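Local coordinates for protein glycerophosphodiester phosphodiesterase (Cytophaga hutchinsonii ATCC 33406, PDB 3CH0) that is a member of the glycerophosphodiester phosphodiesterase family, built on a TIM-barrel fold in which parallel strands are ringed by helices, at residues I3-S8 / T252-G257; G19-N24 / F29-L34; T123-K126 / K130-Y133; G201-Q206 / I229-K234; K205-L210 / A215-D220. All coordinates share one frame; numbering follows the deposited sequence. Where two conformers were deposited one is given.

Interaction 1: residues I3-S8 / T252-G257; sequences IQVPAS and TLISLG
On the surface of the TIM-barrel fold, the last turn of helix 247-256 meets the N-terminal tail that leads into strand 10-13, and I254 lies against residues I3 to P6. On the helix side this one isoleucine makes all the contact; it leaves the helix toward the tail and its two branches divide the work. With chi1 at -71°, CG2 stands anti to the backbone N while CG1 runs beside that N; the long arm reaches I3 and V5, the short one P6, and both come near Q4 O. The terminal methyl of the long arm, I254 CD1, lies 3.7 Å from I3 CG2 and 4.1 Å from V5 CG1. The short branch goes to the proline, with I254 CG2 4.0 Å from P6 CD. Between these two touches runs the backbone of Q4, whose carbonyl O is 3.6 Å from I254 CD1. The side chain of Q4 turns off the other way, and its NE2 bonds to M2 O. I3 also packs on K247 and I250 of the same helix, and I254 on F9. The helix itself is finished neatly: S255 OG donates to T252 O at 2.6 Å, in the carbonyl plane and on a lone pair, and G257, at positive phi, closes a Schellman motif with its N bonded to I254 O at 3.0 Å. No hydrogen bond links 3-8 to 252-257. Their adhesion across this near-surface seam therefore rests on van der Waals contact and the partial burial of methyl groups, with little to dictate direction.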
# COMPACT_ATOMS: atom_id res chain seq x y z
N ILE A 3 0.80 10.84 20.73
CA ILE A 3 -0.12 11.41 19.74
C ILE A 3 -1.55 11.05 20.15
O ILE A 3 -1.88 9.89 20.28
CB ILE A 3 0.14 10.91 18.30
CG1 ILE A 3 1.51 11.39 17.83
CG2 ILE A 3 -0.95 11.44 17.35
CD1 ILE A 3 1.96 10.80 16.50
N GLN A 4 -2.40 12.06 20.33
CA GLN A 4 -3.81 11.79 20.63
C GLN A 4 -4.59 11.55 19.34
O GLN A 4 -4.55 12.39 18.42
CB GLN A 4 -4.42 12.97 21.41
CG GLN A 4 -3.66 13.32 22.70
CD GLN A 4 -3.69 12.17 23.69
OE1 GLN A 4 -4.76 11.80 24.19
NE2 GLN A 4 -2.52 11.60 23.98
N VAL A 5 -5.32 10.45 19.29
CA VAL A 5 -6.16 10.12 18.11
C VAL A 5 -7.65 10.00 18.47
O VAL A 5 -7.97 9.47 19.54
CB VAL A 5 -5.72 8.81 17.40
CG1 VAL A 5 -4.29 8.92 16.87
CG2 VAL A 5 -5.84 7.63 18.34
N PRO A 6 -8.54 10.46 17.57
CA PRO A 6 -9.98 10.30 17.78
C PRO A 6 -10.41 8.85 17.71
O PRO A 6 -9.65 7.97 17.26
CB PRO A 6 -10.60 11.10 16.63
CG PRO A 6 -9.59 11.17 15.59
CD PRO A 6 -8.26 11.18 16.30
N ALA A 7 -11.65 8.61 18.11
CA ALA A 7 -12.24 7.29 18.03
C ALA A 7 -12.26 6.84 16.58
O ALA A 7 -12.53 7.62 15.65
CB ALA A 7 -13.66 7.30 18.60
N SER A 8 -11.94 5.56 16.38
CA SER A 8 -12.01 4.94 15.06
C SER A 8 -10.97 5.44 14.07
O SER A 8 -11.14 5.19 12.89
CB SER A 8 -13.40 5.13 14.46
OG SER A 8 -14.39 4.61 15.35
N THR A 252 -0.97 18.02 13.03
CA THR A 252 -1.64 19.04 12.19
C THR A 252 -2.80 18.40 11.44
O THR A 252 -3.93 18.89 11.51
CB THR A 252 -0.70 19.70 11.23
OG1 THR A 252 0.23 20.50 12.00
CG2 THR A 252 -1.45 20.61 10.20
N LEU A 253 -2.56 17.27 10.82
CA LEU A 253 -3.64 16.62 10.07
C LEU A 253 -4.83 16.15 10.94
O LEU A 253 -5.99 16.27 10.51
CB LEU A 253 -3.08 15.44 9.28
CG LEU A 253 -2.16 15.86 8.15
CD1 LEU A 253 -1.30 14.68 7.66
CD2 LEU A 253 -3.00 16.49 7.01
N ILE A 254 -4.53 15.60 12.10
CA ILE A 254 -5.56 15.19 13.03
C ILE A 254 -6.42 16.42 13.38
O ILE A 254 -7.65 16.35 13.35
CB ILE A 254 -4.97 14.56 14.28
CG1 ILE A 254 -4.37 13.16 13.93
CG2 ILE A 254 -6.05 14.44 15.41
CD1 ILE A 254 -3.57 12.51 15.01
N SER A 255 -5.78 17.56 13.60
CA SER A 255 -6.53 18.80 13.93
C SER A 255 -7.42 19.30 12.80
O SER A 255 -8.40 20.02 13.03
CB SER A 255 -5.56 19.93 14.35
OG SER A 255 -4.89 20.56 13.24
N LEU A 256 -7.12 18.96 11.56
CA LEU A 256 -7.92 19.34 10.40
C LEU A 256 -9.05 18.37 10.15
O LEU A 256 -9.90 18.59 9.27
CB LEU A 256 -7.06 19.43 9.15
CG LEU A 256 -5.89 20.39 9.19
CD1 LEU A 256 -5.20 20.43 7.82
CD2 LEU A 256 -6.40 21.79 9.60
N GLY A 257 -9.05 17.24 10.86
CA GLY A 257 -10.14 16.30 10.68
C GLY A 257 -9.93 15.03 9.87
O GLY A 257 -10.90 14.33 9.56

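Interaction 2: residues G19-N24 / F29-L34; sequences GLLPEN and FTKALL
K31 carries its CG anti to the backbone N (chi1 172°) and bends at the next bond (chi2 70°), which lays its methylenes across the tips of L20 and L21. F29, with its CG beside the backbone N, swings its ring the other way along the helix, to N24. The lysine is used here for its hydrocarbon part: L21 CD1 sits 3.6 Å from K31 CB, and farther out L20 CD1 is 4.0 Å from K31 CE. Both leucines cross the lysine chain at about a right angle. At N24 the ring meets backbone as much as side chain. F29 CE2 is 3.6 Å from N24 C, an oblique approach, and F29 CZ is 3.7 Å from N24 OD1. The amide and the ring are tilted 39° to each other, with no hydrogen bond between them. The polar end of N24 is taken by D43, whose OD2 bonds to ND2 and holds the amide from the far end. In this way a loop of the TIM barrel folds back on the helix that follows it, greasy at one end and held to a carboxylate at the other. The loop leaves strand 10-13 and enters helix 26-35. Toward the sheet, F29 also rests on L40 of strand 39-46 and V54 of strand 52-54, while F29 and T30 reach helix 117-127 through L120, T123 and L127.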
# COMPACT_ATOMS: atom_id res chain seq x y z
N GLY A 19 9.88 2.66 7.30
CA GLY A 19 10.89 3.43 8.06
C GLY A 19 11.69 2.56 9.02
O GLY A 19 12.82 2.93 9.39
N LEU A 20 11.10 1.44 9.46
CA LEU A 20 11.70 0.61 10.49
C LEU A 20 12.35 -0.65 9.97
O LEU A 20 13.38 -1.11 10.50
CB LEU A 20 10.61 0.18 11.48
CG LEU A 20 9.78 1.33 12.10
CD1 LEU A 20 8.70 0.79 13.07
CD2 LEU A 20 10.66 2.41 12.76
N LEU A 21 11.75 -1.24 8.93
CA LEU A 21 12.14 -2.55 8.42
C LEU A 21 11.97 -2.57 6.91
O LEU A 21 11.20 -1.76 6.38
CB LEU A 21 11.28 -3.64 9.03
CG LEU A 21 11.67 -4.12 10.45
CD1 LEU A 21 10.57 -5.00 11.01
CD2 LEU A 21 13.00 -4.91 10.36
N PRO A 22 12.66 -3.48 6.21
CA PRO A 22 12.49 -3.58 4.75
C PRO A 22 11.03 -3.57 4.33
O PRO A 22 10.18 -4.30 4.87
CB PRO A 22 13.20 -4.87 4.40
CG PRO A 22 14.33 -4.95 5.43
CD PRO A 22 13.63 -4.49 6.69
N GLU A 23 10.70 -2.67 3.41
CA GLU A 23 9.29 -2.48 3.06
C GLU A 23 8.60 -3.72 2.52
O GLU A 23 9.21 -4.52 1.79
CB GLU A 23 9.23 -1.42 1.97
CG GLU A 23 9.77 -1.78 0.60
CD GLU A 23 9.94 -0.56 -0.27
OE1 GLU A 23 10.81 0.25 0.08
OE2 GLU A 23 9.29 -0.54 -1.37
N ASN A 24 7.33 -3.86 2.83
CA ASN A 24 6.52 -4.86 2.15
C ASN A 24 7.03 -6.31 2.39
O ASN A 24 6.78 -7.19 1.58
CB ASN A 24 6.38 -4.55 0.66
CG ASN A 24 5.30 -3.52 0.35
OD1 ASN A 24 4.26 -3.44 1.02
ND2 ASN A 24 5.56 -2.70 -0.69
N PHE A 29 5.47 -6.45 8.21
CA PHE A 29 4.07 -6.61 8.55
C PHE A 29 3.90 -7.14 9.96
O PHE A 29 3.03 -6.71 10.68
CB PHE A 29 3.29 -7.48 7.60
CG PHE A 29 3.28 -6.93 6.19
CD1 PHE A 29 2.75 -5.68 5.96
CD2 PHE A 29 3.82 -7.63 5.13
CE1 PHE A 29 2.75 -5.14 4.69
CE2 PHE A 29 3.84 -7.07 3.83
CZ PHE A 29 3.31 -5.81 3.67
N THR A 30 4.75 -8.06 10.35
CA THR A 30 4.69 -8.63 11.72
C THR A 30 4.99 -7.59 12.77
O THR A 30 4.27 -7.46 13.73
CB THR A 30 5.67 -9.79 11.85
OG1 THR A 30 5.43 -10.79 10.83
CG2 THR A 30 5.56 -10.44 13.26
N LYS A 31 6.02 -6.76 12.54
CA LYS A 31 6.32 -5.64 13.42
C LYS A 31 5.13 -4.69 13.54
O LYS A 31 4.79 -4.25 14.64
CB LYS A 31 7.57 -4.92 12.92
CG LYS A 31 7.91 -3.62 13.61
CD LYS A 31 8.39 -3.77 14.98
CE LYS A 31 8.80 -2.41 15.54
NZ LYS A 31 9.12 -2.51 17.00
N ALA A 32 4.53 -4.29 12.41
CA ALA A 32 3.43 -3.35 12.47
C ALA A 32 2.25 -3.97 13.25
O ALA A 32 1.57 -3.27 14.00
CB ALA A 32 3.00 -2.95 11.02
N LEU A 33 1.99 -5.25 13.02
CA LEU A 33 0.91 -5.98 13.70
C LEU A 33 1.15 -5.93 15.22
O LEU A 33 0.28 -5.52 15.99
CB LEU A 33 0.91 -7.44 13.26
CG LEU A 33 0.14 -7.87 12.02
CD1 LEU A 33 0.90 -9.02 11.25
CD2 LEU A 33 -1.27 -8.33 12.39
N LEU A 34 2.38 -6.23 15.60
CA LEU A 34 2.73 -6.28 17.02
C LEU A 34 2.73 -4.89 17.63
O LEU A 34 2.48 -4.76 18.84
CB LEU A 34 4.06 -6.94 17.21
CG LEU A 34 4.10 -8.44 16.91
CD1 LEU A 34 5.50 -8.97 17.01
CD2 LEU A 34 3.17 -9.22 17.80

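Interaction 3: residues T123-K126 / K130-Y133; sequences TAEK and KIQY. With EDO (1,2-ethanediol), chain O.
A124, on helix 117-127, points its methyl at the start of strand 132-137 and touches two residues there. Its CB comes within 3.3 Å of Y133 OH, approaching the ring obliquely, and lies 4.1 Å from I131 CG2. One residue on, E125 starts off to the flank but bends back (chi2 -61°), bringing its carboxylate to the tyrosine hydroxyl. Y133 OH donates to E125 OE2 at 2.7 Å. The oxygen lies at the edge of the ring, in its plane, and receives the proton on its anti lone pair, the one turned away from OE1; the carboxylate as a whole is tilted 36° to the ring. I131 CG2 closes in on the same oxygen, 3.8 Å from E125 OE2. That oxygen has a second partner, R170 NH1, in a salt bridge, and the same NH1 bonds to I131 O, so the guanidinium ties helix and strand together. Held between a hydroxyl and an arginine, E125 is probably ionised despite its limited exposure. Q132 turns its side chain away from the helix and meets a 1,2-ethanediol, probably from the crystallisation liquor, through both ends of its amide: NE2 donates to the diol O1 at 2.8 Å, and the diol O2 donates to OE1 at 3.1 Å. Helix 117-127 thus runs by a short turn into strand 132-137, which pairs in parallel with strands 39-46 and 171-175. A helix covering the strand that follows it, with alternate residues facing it, is the alpha-to-beta step of a TIM barrel.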
# COMPACT_ATOMS: atom_id res chain seq x y z
N THR A 123 -0.16 -14.86 7.60
CA THR A 123 0.58 -14.36 8.74
C THR A 123 -0.28 -13.42 9.59
O THR A 123 -0.35 -13.57 10.82
CB THR A 123 1.89 -13.59 8.30
OG1 THR A 123 2.76 -14.50 7.62
CG2 THR A 123 2.63 -12.93 9.49
N ALA A 124 -0.88 -12.42 8.97
CA ALA A 124 -1.66 -11.44 9.66
C ALA A 124 -2.88 -12.08 10.34
O ALA A 124 -3.20 -11.74 11.47
CB ALA A 124 -2.08 -10.31 8.70
N GLU A 125 -3.59 -12.94 9.61
CA GLU A 125 -4.78 -13.56 10.17
C GLU A 125 -4.46 -14.45 11.35
O GLU A 125 -5.31 -14.58 12.24
CB GLU A 125 -5.52 -14.37 9.11
CG GLU A 125 -6.15 -13.48 8.05
CD GLU A 125 -7.19 -12.54 8.62
OE1 GLU A 125 -8.25 -13.04 9.11
OE2 GLU A 125 -7.01 -11.27 8.62
N LYS A 126 -3.31 -15.12 11.32
CA LYS A 126 -2.93 -15.96 12.51
C LYS A 126 -2.75 -15.08 13.74
O LYS A 126 -3.04 -15.50 14.89
CB LYS A 126 -1.63 -16.72 12.23
CG LYS A 126 -1.16 -17.59 13.40
N LYS A 130 -8.74 -8.91 13.91
CA LYS A 130 -9.28 -7.57 13.73
C LYS A 130 -8.45 -6.67 12.77
O LYS A 130 -8.90 -5.61 12.39
CB LYS A 130 -9.42 -6.87 15.09
CG LYS A 130 -10.50 -7.54 16.04
N ILE A 131 -7.28 -7.15 12.40
CA ILE A 131 -6.40 -6.37 11.50
C ILE A 131 -7.14 -6.04 10.20
O ILE A 131 -7.88 -6.84 9.65
CB ILE A 131 -5.06 -7.10 11.20
CG1 ILE A 131 -4.04 -6.20 10.48
CG2 ILE A 131 -5.31 -8.41 10.40
CD1 ILE A 131 -3.55 -5.02 11.31
N GLN A 132 -6.88 -4.85 9.69
CA GLN A 132 -7.38 -4.41 8.40
C GLN A 132 -6.23 -4.31 7.39
O GLN A 132 -5.04 -4.25 7.77
CB GLN A 132 -8.16 -3.08 8.56
CG GLN A 132 -9.43 -3.27 9.33
CD GLN A 132 -10.12 -2.01 9.71
OE1 GLN A 132 -10.02 -1.56 10.86
NE2 GLN A 132 -10.84 -1.42 8.77
N TYR A 133 -6.60 -4.30 6.10
CA TYR A 133 -5.68 -4.32 5.00
C TYR A 133 -6.03 -3.17 4.05
O TYR A 133 -7.20 -2.94 3.78
CB TYR A 133 -5.86 -5.62 4.24
CG TYR A 133 -5.65 -6.87 5.01
CD1 TYR A 133 -6.70 -7.45 5.76
CD2 TYR A 133 -4.43 -7.52 5.01
CE1 TYR A 133 -6.48 -8.61 6.49
CE2 TYR A 133 -4.22 -8.72 5.68
CZ TYR A 133 -5.25 -9.24 6.47
OH TYR A 133 -4.98 -10.45 7.12
C1 EDO O . -11.20 2.49 9.93
O1 EDO O . -11.36 1.35 9.07
C2 EDO O . -10.51 2.15 11.26
O2 EDO O . -11.21 1.08 11.93

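Interaction 4: residues G201-Q206 / I229-K234; sequences GTLKKQ and IDAAHK
L203 makes this contact almost single-handed, pressing one methyl into the surface of helix 226-234. L203 CD2 lies 3.5 Å from A231 CB, a close methyl-to-methyl approach, and 3.8 Å from A232 N. The methyl of A232 is a looser neighbour, its CB 4.4 Å from L203 CD2. Small residues at both positions let the leucine come right up to the helix backbone. Its own torsions aim it there: CG is anti to the backbone N (chi1 176°), which extends the side chain out from the first turn of helix 203-207 toward its neighbour. The two helices are successive outer helices of the TIM barrel, and strand 216-219 comes between them in the chain; L203 and Q206 also pack on Y217 of that strand. A second shell fixes the turn from which L203 projects. T202 is the N-cap residue: K205 N donates to T202 OG1 at 3.0 Å, with an N-H...O angle of 158°, and Q206 N bonds to T202 O at 3.0 Å. Just before it, G201 has a backbone conformation in which a CB would press on the preceding carbonyl O. Further along, the amide of Q206 reaches back through NE2 to T199 OG1, and the backbone O of Q206 accepts from Y195 OH. On helix 226-234, D230 OD1 forms a salt bridge with K226 NZ, and H233, with I229 O over one face of its ring, toward the rim, bonds through NE2 to D259 OD2.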
# COMPACT_ATOMS: atom_id res chain seq x y z
N GLY A 201 -5.37 19.56 -8.56
CA GLY A 201 -6.77 19.61 -8.92
C GLY A 201 -7.67 19.90 -7.75
O GLY A 201 -7.41 19.54 -6.59
N THR A 202 -8.78 20.55 -8.05
CA THR A 202 -9.82 20.64 -7.04
C THR A 202 -10.37 19.26 -6.69
O THR A 202 -10.30 18.31 -7.50
CB THR A 202 -11.00 21.53 -7.51
OG1 THR A 202 -11.65 20.90 -8.61
CG2 THR A 202 -10.49 22.93 -7.92
N LEU A 203 -10.93 19.14 -5.50
CA LEU A 203 -11.56 17.90 -5.09
C LEU A 203 -12.64 17.52 -6.09
O LEU A 203 -12.75 16.36 -6.46
CB LEU A 203 -12.11 17.97 -3.67
CG LEU A 203 -12.89 16.79 -3.12
CD1 LEU A 203 -11.89 15.66 -2.89
CD2 LEU A 203 -13.60 17.10 -1.79
N LYS A 204 -13.45 18.49 -6.52
CA LYS A 204 -14.51 18.22 -7.49
C LYS A 204 -13.95 17.63 -8.77
O LYS A 204 -14.49 16.67 -9.29
CB LYS A 204 -15.26 19.51 -7.80
CG LYS A 204 -16.34 19.37 -8.84
CD LYS A 204 -17.19 20.68 -8.97
CE LYS A 204 -18.19 20.61 -10.16
N LYS A 205 -12.88 18.21 -9.29
CA LYS A 205 -12.29 17.72 -10.54
C LYS A 205 -11.59 16.33 -10.38
O LYS A 205 -11.48 15.57 -11.35
CB LYS A 205 -11.31 18.72 -11.17
CG LYS A 205 -11.95 19.98 -11.76
CD LYS A 205 -12.71 19.71 -13.06
CE LYS A 205 -13.15 21.03 -13.72
NZ LYS A 205 -12.02 22.00 -13.88
N GLN A 206 -11.10 16.02 -9.18
CA GLN A 206 -10.55 14.69 -8.93
C GLN A 206 -11.71 13.68 -8.87
O GLN A 206 -11.60 12.62 -9.43
CB GLN A 206 -9.73 14.64 -7.62
CG GLN A 206 -8.47 15.54 -7.63
CD GLN A 206 -7.42 15.17 -8.67
OE1 GLN A 206 -7.60 14.27 -9.49
NE2 GLN A 206 -6.27 15.80 -8.58
N ILE A 229 -11.26 18.26 3.17
CA ILE A 229 -11.60 17.24 4.15
C ILE A 229 -13.10 17.33 4.46
O ILE A 229 -13.83 16.32 4.46
CB ILE A 229 -10.81 17.45 5.43
CG1 ILE A 229 -9.34 16.99 5.23
CG2 ILE A 229 -11.42 16.65 6.60
CD1 ILE A 229 -8.41 17.45 6.33
N ASP A 230 -13.56 18.55 4.74
CA ASP A 230 -14.96 18.77 5.10
C ASP A 230 -15.89 18.42 3.92
O ASP A 230 -16.93 17.78 4.13
CB ASP A 230 -15.16 20.23 5.52
CG ASP A 230 -14.54 20.54 6.84
OD1 ASP A 230 -14.26 19.61 7.63
OD2 ASP A 230 -14.41 21.76 7.10
N ALA A 231 -15.50 18.76 2.70
CA ALA A 231 -16.26 18.40 1.51
C ALA A 231 -16.35 16.87 1.33
O ALA A 231 -17.40 16.31 1.00
CB ALA A 231 -15.71 19.08 0.25
N ALA A 232 -15.22 16.20 1.54
CA ALA A 232 -15.17 14.74 1.41
C ALA A 232 -16.07 14.10 2.46
O ALA A 232 -16.82 13.18 2.11
CB ALA A 232 -13.69 14.25 1.53
N HIS A 233 -16.02 14.60 3.70
CA HIS A 233 -16.88 14.12 4.77
C HIS A 233 -18.37 14.26 4.43
O HIS A 233 -19.15 13.36 4.70
CB HIS A 233 -16.57 14.85 6.07
CG HIS A 233 -15.31 14.36 6.71
ND1 HIS A 233 -14.68 15.03 7.75
CD2 HIS A 233 -14.57 13.25 6.47
CE1 HIS A 233 -13.61 14.34 8.11
NE2 HIS A 233 -13.51 13.27 7.34
N LYS A 234 -18.75 15.36 3.79
CA LYS A 234 -20.15 15.60 3.42
C LYS A 234 -20.64 14.64 2.34
O LYS A 234 -21.85 14.45 2.16
CB LYS A 234 -20.32 17.04 2.96
CG LYS A 234 -20.07 18.03 4.05
CD LYS A 234 -21.32 18.77 4.47
CE LYS A 234 -20.98 19.88 5.46
NZ LYS A 234 -19.84 20.76 5.00

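Interaction 5: residues K205-L210 / A215-D220; sequences KQLEKL and AVYSPD. With EDO (1,2-ethanediol), chain R; EDO (1,2-ethanediol), chain F; EDO (1,2-ethanediol), chain D; EDO (1,2-ethanediol), chain E.
Q206 and L207, on helix 203-207, pack on Y217 of strand 216-219, within the beta-alpha-beta unit made by strand 192-197, that helix and strand 216-219 in the TIM barrel. The apolar part belongs to L207. Its CD2 comes obliquely to the tyrosine ring, 4.0 Å from Y217 CD1, while L207 also rests on L235 and M237. The ring gets there because CG of Y217 is anti to its backbone N (chi1 -171°), which stands the side chain up toward the helix. Q206 meets the other end of the ring with carbon, not with its amide: CG is 3.5 Å from Y217 OH, and CB lies at the ring edge near its plane. No hydrogen bond crosses between the two segments. Polar contacts run within 205-210, or outward from either segment. K209 NZ folds back to Q206 OE1 at 2.7 Å, arriving from above the carbonyl plane, 36° out of it. L210 N bonds to L207 O at 3.1 Å in a type I turn from L207 to L210. On the strand side, backbone bonds join V216 to strand 192-197 and Y217 to R238 and I240. Of the 1,2-ethanediol molecules nearby, one gives its O2 to E208 O at 3.0 Å; two others take the D220 carboxylate, one diol O2 donating to OD1 at 2.9 Å and the second to OD2 at 2.7 Å.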
# COMPACT_ATOMS: atom_id res chain seq x y z
N LYS A 205 -12.88 18.21 -9.29
CA LYS A 205 -12.29 17.72 -10.54
C LYS A 205 -11.59 16.33 -10.38
O LYS A 205 -11.48 15.57 -11.35
CB LYS A 205 -11.31 18.72 -11.17
CG LYS A 205 -11.95 19.98 -11.76
CD LYS A 205 -12.71 19.71 -13.06
CE LYS A 205 -13.15 21.03 -13.72
NZ LYS A 205 -12.02 22.00 -13.88
N GLN A 206 -11.10 16.02 -9.18
CA GLN A 206 -10.55 14.69 -8.93
C GLN A 206 -11.71 13.68 -8.87
O GLN A 206 -11.60 12.62 -9.43
CB GLN A 206 -9.73 14.64 -7.62
CG GLN A 206 -8.47 15.54 -7.63
CD GLN A 206 -7.42 15.17 -8.67
OE1 GLN A 206 -7.60 14.27 -9.49
NE2 GLN A 206 -6.27 15.80 -8.58
N LEU A 207 -12.78 14.02 -8.17
CA LEU A 207 -13.86 13.09 -8.00
C LEU A 207 -14.62 12.85 -9.30
O LEU A 207 -15.16 11.75 -9.48
CB LEU A 207 -14.80 13.54 -6.89
CG LEU A 207 -14.24 13.56 -5.46
CD1 LEU A 207 -15.19 14.16 -4.43
CD2 LEU A 207 -13.79 12.16 -5.03
N GLU A 208 -14.62 13.83 -10.20
CA GLU A 208 -15.28 13.66 -11.49
C GLU A 208 -14.60 12.63 -12.40
O GLU A 208 -15.19 12.18 -13.39
CB GLU A 208 -15.43 15.01 -12.22
CG GLU A 208 -16.51 15.84 -11.60
CD GLU A 208 -16.58 17.27 -12.11
OE1 GLU A 208 -15.74 17.67 -12.94
OE2 GLU A 208 -17.52 17.96 -11.63
N LYS A 209 -13.38 12.21 -12.03
CA LYS A 209 -12.64 11.19 -12.76
C LYS A 209 -13.18 9.76 -12.48
O LYS A 209 -12.82 8.83 -13.22
CB LYS A 209 -11.15 11.26 -12.43
CG LYS A 209 -10.57 12.62 -12.80
CD LYS A 209 -9.13 12.78 -12.36
CE LYS A 209 -8.64 14.20 -12.66
NZ LYS A 209 -7.24 14.34 -12.14
N LEU A 210 -14.06 9.62 -11.50
CA LEU A 210 -14.71 8.34 -11.17
C LEU A 210 -16.21 8.48 -11.35
O LEU A 210 -16.74 9.58 -11.21
CB LEU A 210 -14.45 7.93 -9.71
CG LEU A 210 -13.01 7.52 -9.35
CD1 LEU A 210 -12.90 7.35 -7.84
CD2 LEU A 210 -12.60 6.29 -10.08
N ALA A 215 -15.05 4.78 -0.90
CA ALA A 215 -15.05 4.85 0.55
C ALA A 215 -14.05 5.85 1.17
O ALA A 215 -14.34 6.50 2.21
CB ALA A 215 -14.82 3.47 1.17
N VAL A 216 -12.86 5.89 0.57
CA VAL A 216 -11.74 6.63 1.11
C VAL A 216 -11.19 7.52 0.01
O VAL A 216 -11.06 7.06 -1.13
CB VAL A 216 -10.65 5.70 1.68
CG1 VAL A 216 -9.43 6.44 2.14
CG2 VAL A 216 -11.21 4.85 2.81
N TYR A 217 -10.90 8.77 0.37
CA TYR A 217 -10.14 9.66 -0.46
C TYR A 217 -8.74 9.70 0.16
O TYR A 217 -8.58 9.99 1.36
CB TYR A 217 -10.78 11.06 -0.46
CG TYR A 217 -10.20 11.99 -1.46
CD1 TYR A 217 -10.45 11.86 -2.82
CD2 TYR A 217 -9.35 12.99 -1.05
CE1 TYR A 217 -9.90 12.70 -3.76
CE2 TYR A 217 -8.81 13.83 -1.96
CZ TYR A 217 -9.10 13.71 -3.33
OH TYR A 217 -8.56 14.53 -4.31
N SER A 218 -7.72 9.40 -0.63
CA SER A 218 -6.37 9.18 -0.08
C SER A 218 -5.37 10.00 -0.92
O SER A 218 -4.71 9.46 -1.81
CB SER A 218 -6.05 7.68 -0.09
OG SER A 218 -4.85 7.40 0.59
N PRO A 219 -5.23 11.31 -0.61
CA PRO A 219 -4.32 12.20 -1.31
C PRO A 219 -2.94 12.33 -0.68
O PRO A 219 -2.79 12.11 0.51
CB PRO A 219 -5.05 13.54 -1.16
CG PRO A 219 -5.58 13.45 0.25
CD PRO A 219 -6.01 12.02 0.43
N ASP A 220 -1.97 12.66 -1.53
CA ASP A 220 -0.66 13.15 -1.08
C ASP A 220 -0.93 14.24 -0.05
O ASP A 220 -1.76 15.16 -0.28
CB ASP A 220 0.05 13.68 -2.30
CG ASP A 220 1.48 14.05 -2.06
OD1 ASP A 220 1.77 14.64 -1.05
OD2 ASP A 220 2.31 13.86 -2.98
C1 EDO R . -16.25 8.90 -14.88
O1 EDO R . -17.64 8.95 -15.23
C2 EDO R . -15.36 9.27 -16.06
O2 EDO R . -14.96 10.64 -15.97
C1 EDO F . -20.19 10.85 -8.76
O1 EDO F . -20.50 9.83 -7.80
C2 EDO F . -18.81 10.61 -9.35
O2 EDO F . -18.34 11.66 -10.20
C1 EDO D . 1.38 16.52 -5.01
O1 EDO D . 1.08 16.94 -6.35
C2 EDO D . 2.88 16.43 -4.83
O2 EDO D . 3.31 16.27 -3.49
C1 EDO E . 3.90 12.86 0.87
O1 EDO E . 4.49 11.59 0.69
C2 EDO E . 4.81 13.98 0.38
O2 EDO E . 4.63 14.22 -1.02

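Overall arrangement
All five contacts belong to one TIM barrel. Interaction 1 joins the N-terminal tail to helix 247-256, late in the chain, and encloses the other four in sequence. Interactions 2 and 3 follow in series, their centres about 13 Å apart, and touch where helix 26-35 packs on helix 117-127. Interactions 4 and 5 lie on the opposite side of the chain's centre from interaction 2; they share helix 203-207, with centres about 7 Å apart. Interaction 1 touches interaction 4 through G257 and L256 against H233 and I229. Interactions 3 and 5 reach the same curled sheet. Outer helices are thus tied to strands, loops and one another around the barrel.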